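Local coordinates for protein chintase (Rhizomucor miehei, PDB 5YUQ) that hydrolyses chitin as a family 18 glycoside hydrolase whose active site forms a tunnel, at residues D10-W19 and T42-A53; G283-A291 and E353-L361. All coordinates share one frame; numbering follows the deposited sequence. Where two conformers were deposited one is given.

Contact 1 of 2, residues D10-W19 and T42-A53; sequences DWDLPKSIAW and TDSQLKSVVQEA
The indole of W19 carries the backbone of E52 over one face and CG2 of I17 over the centre of the other. At its edge, in the ring plane, lie OE2 of E52 and a water that accepts from W19 NE1 at 2.8 Å and donates to E52 OE2. The far end of the ring reaches the helix, W19 CZ3 standing 3.6 Å from A53 CB. V49 continues the apolar surface, with L13 CD1 4.0 Å from V49 CG2. That same leucine methyl lies against the extended chain of Q45, whose NE2 gives a nearly straight bond (170°) to a lone pair of D10 O at 2.8 Å. With CG of D10 turned anti to its own nitrogen (chi1 -172°), the two carboxylate oxygens meet T42: OD1 takes T42 N at 2.8 Å on its syn side, well out of the carboxylate plane, and the syn lone pair of OD2 takes T42 OG1. Y27 on strand 24-32 also bonds D10 OD1 and Q45 NE2. The loop leaving the first strand of the family 18 barrel is thus tied to the start of helix 43-55, whose N-terminal end may favour the negative carboxylate.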
loop_
_atom_site.group_PDB
_atom_site.type_symbol
_atom_site.label_atom_id
_atom_site.label_comp_id
_atom_site.label_asym_id
_atom_site.label_seq_id
_atom_site.Cartn_x
_atom_site.Cartn_y
_atom_site.Cartn_z
ATOM N N ASP A 10 5.177 7.231 -10.605
ATOM C CA ASP A 10 5.925 7.704 -11.769
ATOM C C ASP A 10 5.036 7.942 -12.985
ATOM O O ASP A 10 5.276 8.861 -13.772
ATOM C CB ASP A 10 7.017 6.694 -12.111
ATOM C CG ASP A 10 7.957 7.192 -13.178
ATOM O OD1 ASP A 10 8.922 7.918 -12.830
ATOM O OD2 ASP A 10 7.746 6.849 -14.361
ATOM N N TRP A 11 4.004 7.116 -13.135
ATOM C CA TRP A 11 3.137 7.173 -14.307
ATOM C C TRP A 11 2.022 8.212 -14.200
ATOM O O TRP A 11 1.284 8.436 -15.159
ATOM C CB TRP A 11 2.534 5.787 -14.567
ATOM C CG TRP A 11 1.757 5.234 -13.400
ATOM C CD1 TRP A 11 0.422 5.369 -13.178
ATOM C CD2 TRP A 11 2.269 4.450 -12.308
ATOM N NE1 TRP A 11 0.067 4.719 -12.018
ATOM C CE2 TRP A 11 1.184 4.148 -11.465
ATOM C CE3 TRP A 11 3.541 3.975 -11.965
ATOM C CZ2 TRP A 11 1.325 3.389 -10.297
ATOM C CZ3 TRP A 11 3.682 3.224 -10.797
ATOM C CH2 TRP A 11 2.581 2.946 -9.980
ATOM N N ASP A 12 1.893 8.844 -13.039
ATOM C CA ASP A 12 0.831 9.826 -12.828
ATOM C C ASP A 12 1.156 10.698 -11.622
ATOM O O ASP A 12 0.494 10.606 -10.588
ATOM C CB ASP A 12 -0.511 9.110 -12.629
ATOM C CG ASP A 12 -1.709 10.032 -12.804
ATOM O OD1 ASP A 12 -1.538 11.199 -13.217
ATOM O OD2 ASP A 12 -2.837 9.581 -12.529
ATOM N N LEU A 13 2.167 11.558 -11.753
ATOM C CA LEU A 13 2.551 12.430 -10.649
ATOM C C LEU A 13 1.469 13.468 -10.400
ATOM O O LEU A 13 0.739 13.855 -11.326
ATOM C CB LEU A 13 3.889 13.123 -10.925
ATOM C CG LEU A 13 5.113 12.203 -10.899
ATOM C CD1 LEU A 13 6.356 12.947 -11.370
ATOM C CD2 LEU A 13 5.339 11.632 -9.495
ATOM N N PRO A 14 1.344 13.919 -9.147
ATOM C CA PRO A 14 0.335 14.944 -8.870
ATOM C C PRO A 14 0.685 16.233 -9.612
ATOM O O PRO A 14 1.864 16.527 -9.778
ATOM C CB PRO A 14 0.461 15.169 -7.361
ATOM C CG PRO A 14 1.177 13.961 -6.833
ATOM C CD PRO A 14 2.090 13.521 -7.938
ATOM N N LYS A 15 -0.318 16.977 -10.070
ATOM C CA LYS A 15 -0.045 18.229 -10.777
ATOM C C LYS A 15 0.554 19.263 -9.830
ATOM O O LYS A 15 1.348 20.118 -10.236
ATOM C CB LYS A 15 -1.311 18.759 -11.451
ATOM C CG LYS A 15 -1.825 17.851 -12.565
ATOM C CD LYS A 15 -0.697 17.472 -13.520
ATOM C CE LYS A 15 -1.203 16.711 -14.739
ATOM N NZ LYS A 15 -1.894 15.442 -14.392
ATOM N N SER A 16 0.166 19.176 -8.560
ATOM C CA SER A 16 0.710 20.039 -7.517
ATOM C C SER A 16 0.840 19.246 -6.218
ATOM O O SER A 16 -0.133 18.653 -5.745
ATOM C CB SER A 16 -0.196 21.251 -7.301
ATOM O OG SER A 16 0.249 22.038 -6.211
ATOM N N ILE A 17 2.039 19.224 -5.646
ATOM C CA ILE A 17 2.272 18.489 -4.410
ATOM C C ILE A 17 2.137 19.424 -3.211
ATOM O O ILE A 17 2.801 20.461 -3.144
ATOM C CB ILE A 17 3.663 17.826 -4.422
ATOM C CG1 ILE A 17 3.740 16.776 -5.543
ATOM C CG2 ILE A 17 3.974 17.187 -3.078
ATOM C CD1 ILE A 17 5.104 16.112 -5.668
ATOM N N ALA A 18 1.259 19.070 -2.275
ATOM C CA ALA A 18 0.996 19.923 -1.115
ATOM C C ALA A 18 2.069 19.717 -0.057
ATOM O O ALA A 18 1.824 19.107 0.983
ATOM C CB ALA A 18 -0.384 19.637 -0.540
ATOM N N TRP A 19 3.255 20.245 -0.330
ATOM C CA TRP A 19 4.422 20.013 0.514
ATOM C C TRP A 19 4.190 20.321 1.989
ATOM O O TRP A 19 4.718 19.632 2.857
ATOM C CB TRP A 19 5.600 20.841 0.003
ATOM C CG TRP A 19 6.032 20.478 -1.379
ATOM C CD1 TRP A 19 5.833 21.199 -2.519
ATOM C CD2 TRP A 19 6.740 19.298 -1.767
ATOM N NE1 TRP A 19 6.381 20.539 -3.594
ATOM C CE2 TRP A 19 6.944 19.370 -3.156
ATOM C CE3 TRP A 19 7.229 18.189 -1.068
ATOM C CZ2 TRP A 19 7.612 18.370 -3.864
ATOM C CZ3 TRP A 19 7.897 17.206 -1.769
ATOM C CH2 TRP A 19 8.079 17.300 -3.152
ATOM N N THR A 42 11.130 7.236 -14.433
ATOM C CA THR A 42 11.541 8.301 -15.333
ATOM C C THR A 42 12.591 9.158 -14.653
ATOM O O THR A 42 12.299 9.854 -13.679
ATOM C CB THR A 42 10.321 9.143 -15.728
ATOM O OG1 THR A 42 9.299 8.276 -16.243
ATOM C CG2 THR A 42 10.684 10.177 -16.797
ATOM N N ASP A 43 13.812 9.090 -15.178
ATOM C CA ASP A 43 14.955 9.833 -14.654
ATOM C C ASP A 43 14.656 11.297 -14.355
ATOM O O ASP A 43 14.890 11.769 -13.245
ATOM C CB ASP A 43 16.126 9.745 -15.638
ATOM C CG ASP A 43 17.303 10.607 -15.217
ATOM O OD1 ASP A 43 17.936 10.289 -14.188
ATOM O OD2 ASP A 43 17.594 11.612 -15.900
ATOM N N SER A 44 14.129 12.013 -15.345
ATOM C CA SER A 44 13.938 13.450 -15.201
ATOM C C SER A 44 12.863 13.773 -14.177
ATOM O O SER A 44 12.939 14.788 -13.492
ATOM C CB SER A 44 13.587 14.078 -16.544
ATOM O OG SER A 44 12.418 13.491 -17.095
ATOM N N GLN A 45 11.852 12.912 -14.080
ATOM C CA GLN A 45 10.810 13.132 -13.082
ATOM C C GLN A 45 11.360 12.970 -11.673
ATOM O O GLN A 45 11.092 13.797 -10.806
ATOM C CB GLN A 45 9.634 12.176 -13.299
ATOM C CG GLN A 45 8.819 12.516 -14.526
ATOM C CD GLN A 45 7.674 11.555 -14.756
ATOM O OE1 GLN A 45 7.022 11.597 -15.794
ATOM N NE2 GLN A 45 7.417 10.688 -13.789
ATOM N N LEU A 46 12.116 11.901 -11.435
ATOM C CA LEU A 46 12.674 11.691 -10.105
ATOM C C LEU A 46 13.596 12.839 -9.724
ATOM O O LEU A 46 13.515 13.353 -8.616
ATOM C CB LEU A 46 13.403 10.350 -10.008
ATOM C CG LEU A 46 13.950 9.993 -8.616
ATOM C CD1 LEU A 46 12.847 10.109 -7.572
ATOM C CD2 LEU A 46 14.538 8.590 -8.610
ATOM N N LYS A 47 14.457 13.264 -10.643
ATOM C CA LYS A 47 15.350 14.381 -10.342
ATOM C C LYS A 47 14.581 15.668 -10.072
ATOM O O LYS A 47 14.923 16.414 -9.159
ATOM C CB LYS A 47 16.386 14.578 -11.455
ATOM C CG LYS A 47 17.302 13.378 -11.597
ATOM C CD LYS A 47 18.704 13.724 -12.034
ATOM C CE LYS A 47 19.615 12.509 -11.859
ATOM N NZ LYS A 47 20.897 12.655 -12.599
ATOM N N SER A 48 13.540 15.923 -10.858
ATOM C CA SER A 48 12.708 17.095 -10.632
ATOM C C SER A 48 12.062 17.067 -9.251
ATOM O O SER A 48 12.106 18.051 -8.521
ATOM C CB SER A 48 11.636 17.220 -11.714
ATOM O OG SER A 48 10.595 18.065 -11.263
ATOM N N VAL A 49 11.480 15.927 -8.886
ATOM C CA VAL A 49 10.764 15.835 -7.618
ATOM C C VAL A 49 11.705 15.871 -6.422
ATOM O O VAL A 49 11.382 16.476 -5.402
ATOM C CB VAL A 49 9.843 14.582 -7.564
ATOM C CG1 VAL A 49 9.138 14.492 -6.210
ATOM C CG2 VAL A 49 8.816 14.661 -8.680
ATOM N N VAL A 50 12.878 15.248 -6.545
ATOM C CA VAL A 50 13.875 15.325 -5.477
ATOM C C VAL A 50 14.298 16.771 -5.236
ATOM O O VAL A 50 14.375 17.233 -4.098
ATOM C CB VAL A 50 15.123 14.461 -5.769
ATOM C CG1 VAL A 50 16.213 14.750 -4.751
ATOM C CG2 VAL A 50 14.762 12.982 -5.728
ATOM N N GLN A 51 14.560 17.494 -6.318
ATOM C CA GLN A 51 14.944 18.890 -6.199
ATOM C C GLN A 51 13.841 19.714 -5.524
ATOM O O GLN A 51 14.112 20.530 -4.643
ATOM C CB GLN A 51 15.305 19.464 -7.571
ATOM C CG GLN A 51 15.801 20.897 -7.504
ATOM C CD GLN A 51 17.036 21.024 -6.629
ATOM O OE1 GLN A 51 18.129 20.584 -7.003
ATOM N NE2 GLN A 51 16.866 21.608 -5.447
ATOM N N GLU A 52 12.593 19.494 -5.926
ATOM C CA GLU A 52 11.473 20.201 -5.315
ATOM C C GLU A 52 11.354 19.872 -3.844
ATOM O O GLU A 52 11.166 20.755 -3.021
ATOM C CB GLU A 52 10.155 19.868 -6.028
ATOM C CG GLU A 52 10.084 20.341 -7.456
ATOM C CD GLU A 52 8.739 20.073 -8.096
ATOM O OE1 GLU A 52 8.570 20.422 -9.288
ATOM O OE2 GLU A 52 7.853 19.518 -7.409
ATOM N N ALA A 53 11.447 18.587 -3.510
ATOM C CA ALA A 53 11.354 18.181 -2.115
ATOM C C ALA A 53 12.438 18.841 -1.283
ATOM O O ALA A 53 12.184 19.356 -0.197
ATOM C CB ALA A 53 11.452 16.670 -1.999
HETATM O O HOH W 1 6.690 21.377 -6.217
#

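Contact 2 of 2, residues G283-A291 and E353-L361; sequences GQYIWRTIA and EMDDDENTL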
loop_
_atom_site.group_PDB
_atom_site.type_symbol
_atom_site.label_atom_id
_atom_site.label_comp_id
_atom_site.label_asym_id
_atom_site.label_seq_id
_atom_site.Cartn_x
_atom_site.Cartn_y
_atom_site.Cartn_z
ATOM N N GLY A 283 -10.917 -2.623 -10.197
ATOM C CA GLY A 283 -12.092 -2.104 -9.516
ATOM C C GLY A 283 -11.821 -0.791 -8.820
ATOM O O GLY A 283 -12.686 -0.266 -8.124
ATOM N N GLN A 284 -10.623 -0.257 -9.032
ATOM C CA GLN A 284 -10.191 0.978 -8.384
ATOM C C GLN A 284 -11.100 2.148 -8.743
ATOM O O GLN A 284 -11.500 2.326 -9.893
ATOM C CB GLN A 284 -8.744 1.284 -8.760
ATOM C CG GLN A 284 -8.205 2.589 -8.189
ATOM C CD GLN A 284 -6.758 2.828 -8.570
ATOM O OE1 GLN A 284 -5.841 2.408 -7.862
ATOM N NE2 GLN A 284 -6.547 3.506 -9.701
ATOM N N TYR A 285 -11.423 2.943 -7.732
ATOM C CA TYR A 285 -12.287 4.093 -7.886
ATOM C C TYR A 285 -11.629 5.186 -7.054
ATOM O O TYR A 285 -11.700 5.154 -5.828
ATOM C CB TYR A 285 -13.656 3.730 -7.313
ATOM C CG TYR A 285 -14.837 4.277 -8.074
ATOM C CD1 TYR A 285 -15.255 5.576 -7.877
ATOM C CD2 TYR A 285 -15.549 3.478 -8.956
ATOM C CE1 TYR A 285 -16.329 6.084 -8.543
ATOM C CE2 TYR A 285 -16.646 3.987 -9.641
ATOM C CZ TYR A 285 -17.020 5.291 -9.424
ATOM O OH TYR A 285 -18.102 5.823 -10.088
ATOM N N ILE A 286 -10.958 6.139 -7.695
ATOM C CA ILE A 286 -10.163 7.093 -6.912
ATOM C C ILE A 286 -11.020 8.188 -6.292
ATOM O O ILE A 286 -12.123 8.474 -6.758
ATOM C CB ILE A 286 -9.000 7.719 -7.709
ATOM C CG1 ILE A 286 -9.528 8.599 -8.844
ATOM C CG2 ILE A 286 -8.071 6.634 -8.238
ATOM C CD1 ILE A 286 -8.469 9.539 -9.395
ATOM N N TRP A 287 -10.516 8.796 -5.229
ATOM C CA TRP A 287 -11.290 9.790 -4.506
ATOM C C TRP A 287 -11.777 10.916 -5.408
ATOM O O TRP A 287 -12.911 11.379 -5.256
ATOM C CB TRP A 287 -10.501 10.375 -3.341
ATOM C CG TRP A 287 -11.256 11.490 -2.697
ATOM C CD1 TRP A 287 -11.033 12.829 -2.845
ATOM C CD2 TRP A 287 -12.384 11.364 -1.821
ATOM N NE1 TRP A 287 -11.956 13.544 -2.113
ATOM C CE2 TRP A 287 -12.793 12.666 -1.472
ATOM C CE3 TRP A 287 -13.084 10.275 -1.293
ATOM C CZ2 TRP A 287 -13.864 12.908 -0.614
ATOM C CZ3 TRP A 287 -14.149 10.514 -0.445
ATOM C CH2 TRP A 287 -14.531 11.821 -0.114
ATOM N N ARG A 288 -10.946 11.359 -6.341
ATOM C CA ARG A 288 -11.338 12.476 -7.221
ATOM C C ARG A 288 -12.692 12.146 -7.880
ATOM O O ARG A 288 -13.505 13.022 -7.987
ATOM C CB ARG A 288 -10.344 12.807 -8.299
ATOM C CG ARG A 288 -9.033 13.357 -7.788
ATOM C CD ARG A 288 -7.962 13.592 -8.831
ATOM N NE ARG A 288 -8.277 14.737 -9.687
ATOM C CZ ARG A 288 -8.071 15.993 -9.345
ATOM N NH1 ARG A 288 -7.515 16.340 -8.191
ATOM N NH2 ARG A 288 -8.394 16.927 -10.187
ATOM N N THR A 289 -12.851 10.902 -8.337
ATOM C CA THR A 289 -14.088 10.471 -8.982
ATOM C C THR A 289 -15.246 10.423 -7.994
ATOM O O THR A 289 -16.352 10.872 -8.299
ATOM C CB THR A 289 -13.925 9.086 -9.609
ATOM O OG1 THR A 289 -12.754 9.072 -10.439
ATOM C CG2 THR A 289 -15.151 8.736 -10.444
ATOM N N ILE A 290 -14.992 9.867 -6.814
ATOM C CA ILE A 290 -16.003 9.802 -5.764
ATOM C C ILE A 290 -16.527 11.204 -5.440
ATOM O O ILE A 290 -17.738 11.419 -5.320
ATOM C CB ILE A 290 -15.425 9.132 -4.502
ATOM C CG1 ILE A 290 -14.937 7.717 -4.848
ATOM C CG2 ILE A 290 -16.459 9.071 -3.391
ATOM C CD1 ILE A 290 -14.266 6.975 -3.684
ATOM N N ALA A 291 -15.612 12.163 -5.343
ATOM C CA ALA A 291 -15.975 13.542 -5.030
ATOM C C ALA A 291 -16.725 14.180 -6.192
ATOM O O ALA A 291 -17.790 14.777 -6.002
ATOM C CB ALA A 291 -14.734 14.343 -4.689
ATOM N N GLU A 353 -1.916 11.619 -5.927
ATOM C CA GLU A 353 -2.600 12.244 -7.054
ATOM C C GLU A 353 -4.099 11.952 -7.035
ATOM O O GLU A 353 -4.861 12.557 -7.782
ATOM C CB GLU A 353 -1.959 11.815 -8.381
ATOM C CG GLU A 353 -2.502 10.522 -8.980
ATOM C CD GLU A 353 -2.104 9.272 -8.226
ATOM O OE1 GLU A 353 -1.249 9.328 -7.308
ATOM O OE2 GLU A 353 -2.643 8.197 -8.568
ATOM N N MET A 354 -4.501 11.058 -6.166
ATOM C CA MET A 354 -5.892 10.642 -6.073
ATOM C C MET A 354 -6.798 11.578 -5.290
ATOM O O MET A 354 -7.965 11.483 -5.379
ATOM C CB MET A 354 -6.037 9.215 -5.478
ATOM C CG MET A 354 -5.274 8.177 -6.225
ATOM S SD MET A 354 -5.508 6.607 -5.256
ATOM C CE MET A 354 -4.716 5.418 -6.379
ATOM N N ASP A 355 -6.181 12.464 -4.521
ATOM C CA ASP A 355 -6.937 13.412 -3.715
ATOM C C ASP A 355 -7.576 14.451 -4.625
ATOM O O ASP A 355 -7.144 14.637 -5.769
ATOM C CB ASP A 355 -6.014 14.104 -2.708
ATOM C CG ASP A 355 -6.750 14.574 -1.470
ATOM O OD1 ASP A 355 -8.001 14.493 -1.415
ATOM O OD2 ASP A 355 -6.073 15.037 -0.547
ATOM N N ASP A 356 -8.611 15.116 -4.129
ATOM C CA ASP A 356 -9.223 16.199 -4.900
ATOM C C ASP A 356 -8.398 17.484 -4.807
ATOM O O ASP A 356 -7.379 17.542 -4.112
ATOM C CB ASP A 356 -10.687 16.412 -4.486
ATOM C CG ASP A 356 -10.847 16.793 -3.025
ATOM O OD1 ASP A 356 -9.952 17.470 -2.466
ATOM O OD2 ASP A 356 -11.896 16.441 -2.438
ATOM N N ASP A 357 -8.829 18.516 -5.522
ATOM C CA ASP A 357 -8.069 19.756 -5.561
ATOM C C ASP A 357 -8.120 20.505 -4.230
ATOM O O ASP A 357 -7.317 21.401 -3.979
ATOM C CB ASP A 357 -8.595 20.640 -6.692
ATOM C CG ASP A 357 -8.243 20.107 -8.066
ATOM O OD1 ASP A 357 -7.364 19.226 -8.167
ATOM O OD2 ASP A 357 -8.836 20.593 -9.053
ATOM N N GLU A 358 -9.072 20.143 -3.382
ATOM C CA GLU A 358 -9.193 20.762 -2.068
ATOM C C GLU A 358 -8.408 20.020 -0.992
ATOM O O GLU A 358 -8.461 20.395 0.179
ATOM C CB GLU A 358 -10.665 20.845 -1.654
ATOM C CG GLU A 358 -11.527 21.729 -2.560
ATOM C CD GLU A 358 -11.820 21.101 -3.917
ATOM O OE1 GLU A 358 -11.993 19.864 -3.993
ATOM O OE2 GLU A 358 -11.869 21.848 -4.915
ATOM N N ASN A 359 -7.682 18.975 -1.387
ATOM C CA ASN A 359 -6.904 18.171 -0.442
ATOM C C ASN A 359 -7.778 17.593 0.662
ATOM O O ASN A 359 -7.333 17.486 1.803
ATOM C CB ASN A 359 -5.760 18.980 0.202
ATOM C CG ASN A 359 -4.947 19.774 -0.809
ATOM O OD1 ASN A 359 -4.189 19.206 -1.599
ATOM N ND2 ASN A 359 -5.069 21.101 -0.759
ATOM N N THR A 360 -9.011 17.215 0.330
ATOM C CA THR A 360 -9.939 16.685 1.329
ATOM C C THR A 360 -9.349 15.524 2.134
ATOM O O THR A 360 -9.376 15.538 3.365
ATOM C CB THR A 360 -11.255 16.221 0.693
ATOM O OG1 THR A 360 -11.886 17.331 0.039
ATOM C CG2 THR A 360 -12.198 15.679 1.757
ATOM N N LEU A 361 -8.821 14.521 1.440
ATOM C CA LEU A 361 -8.282 13.349 2.129
ATOM C C LEU A 361 -6.952 13.629 2.813
ATOM O O LEU A 361 -6.716 13.143 3.912
ATOM C CB LEU A 361 -8.159 12.156 1.184
ATOM C CG LEU A 361 -9.483 11.710 0.559
ATOM C CD1 LEU A 361 -9.271 10.371 -0.102
ATOM C CD2 LEU A 361 -10.594 11.633 1.599
#
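The indole of W287 is covered on one face by L361, whose CG sits 3.7 Å from the centroid of the five-membered ring, only 10° off the normal, a CH-pi contact; the opposite face is met by A291 CB, within the same helix and offset toward the rim. The indole nitrogen points along the ring plane to D356, NE1 to OD2 being 2.9 Å, yet it meets that oxygen from above the carboxylate plane. The syn lone pair of D356 OD2 takes T360 OG1 instead, while D356 OD1 accepts T360 N in a straight bond tilted out of the carboxylate plane. CG of D356 stands between its own N and carbonyl carbon (chi1 61°), which curls the carboxylate back over the turn 356-359 toward the helix that begins at T360. D355 OD1 accepts D356 N and L361 N from opposite faces, and its OD2 accepts L362 N. On the outer side, R288 bends at chi3 (72°) to lay its guanidinium edge against the loop. NH1 bonds D355 O at 3.0 Å and forms a salt bridge with D357 OD1 at 2.9 Å; NH2 joins it at that oxygen, both from above the same carboxylate face. Deeper in, M354 CG packs 3.8 Å from I286 CG2, and F234 of strand 228-240 touches M354 and L361. Two aspartates thus hold the first amides of helix 360-363, whose positive end probably eases their charge; the arginine probably offsets that of D357, fastening the turn after the last barrel strand to helix 287-292.

Contact 1 closes before contact 2 opens along the chain, and their centres lie 19 Å apart. Both rest on the barrel of parallel strands expected of a family 18 glycoside hydrolase: residues 10-19 leave strand 4-9, whereas 353-361 follow strand 346-350, its parallel neighbour. The first and last of the barrel strands therefore lie side by side, and the loops after them meet directly, D12 O lying 3.4 Å from E353 CG and P14 packing on E353 as well. From this junction, contact 1 runs to helix 43-55, and contact 2 to strand 284-286, which pairs antiparallel with strand 228-240, and to helix 287-292 that follows it. Together they anchor the loops after the first and last barrel strands, at the seam where the barrel closes.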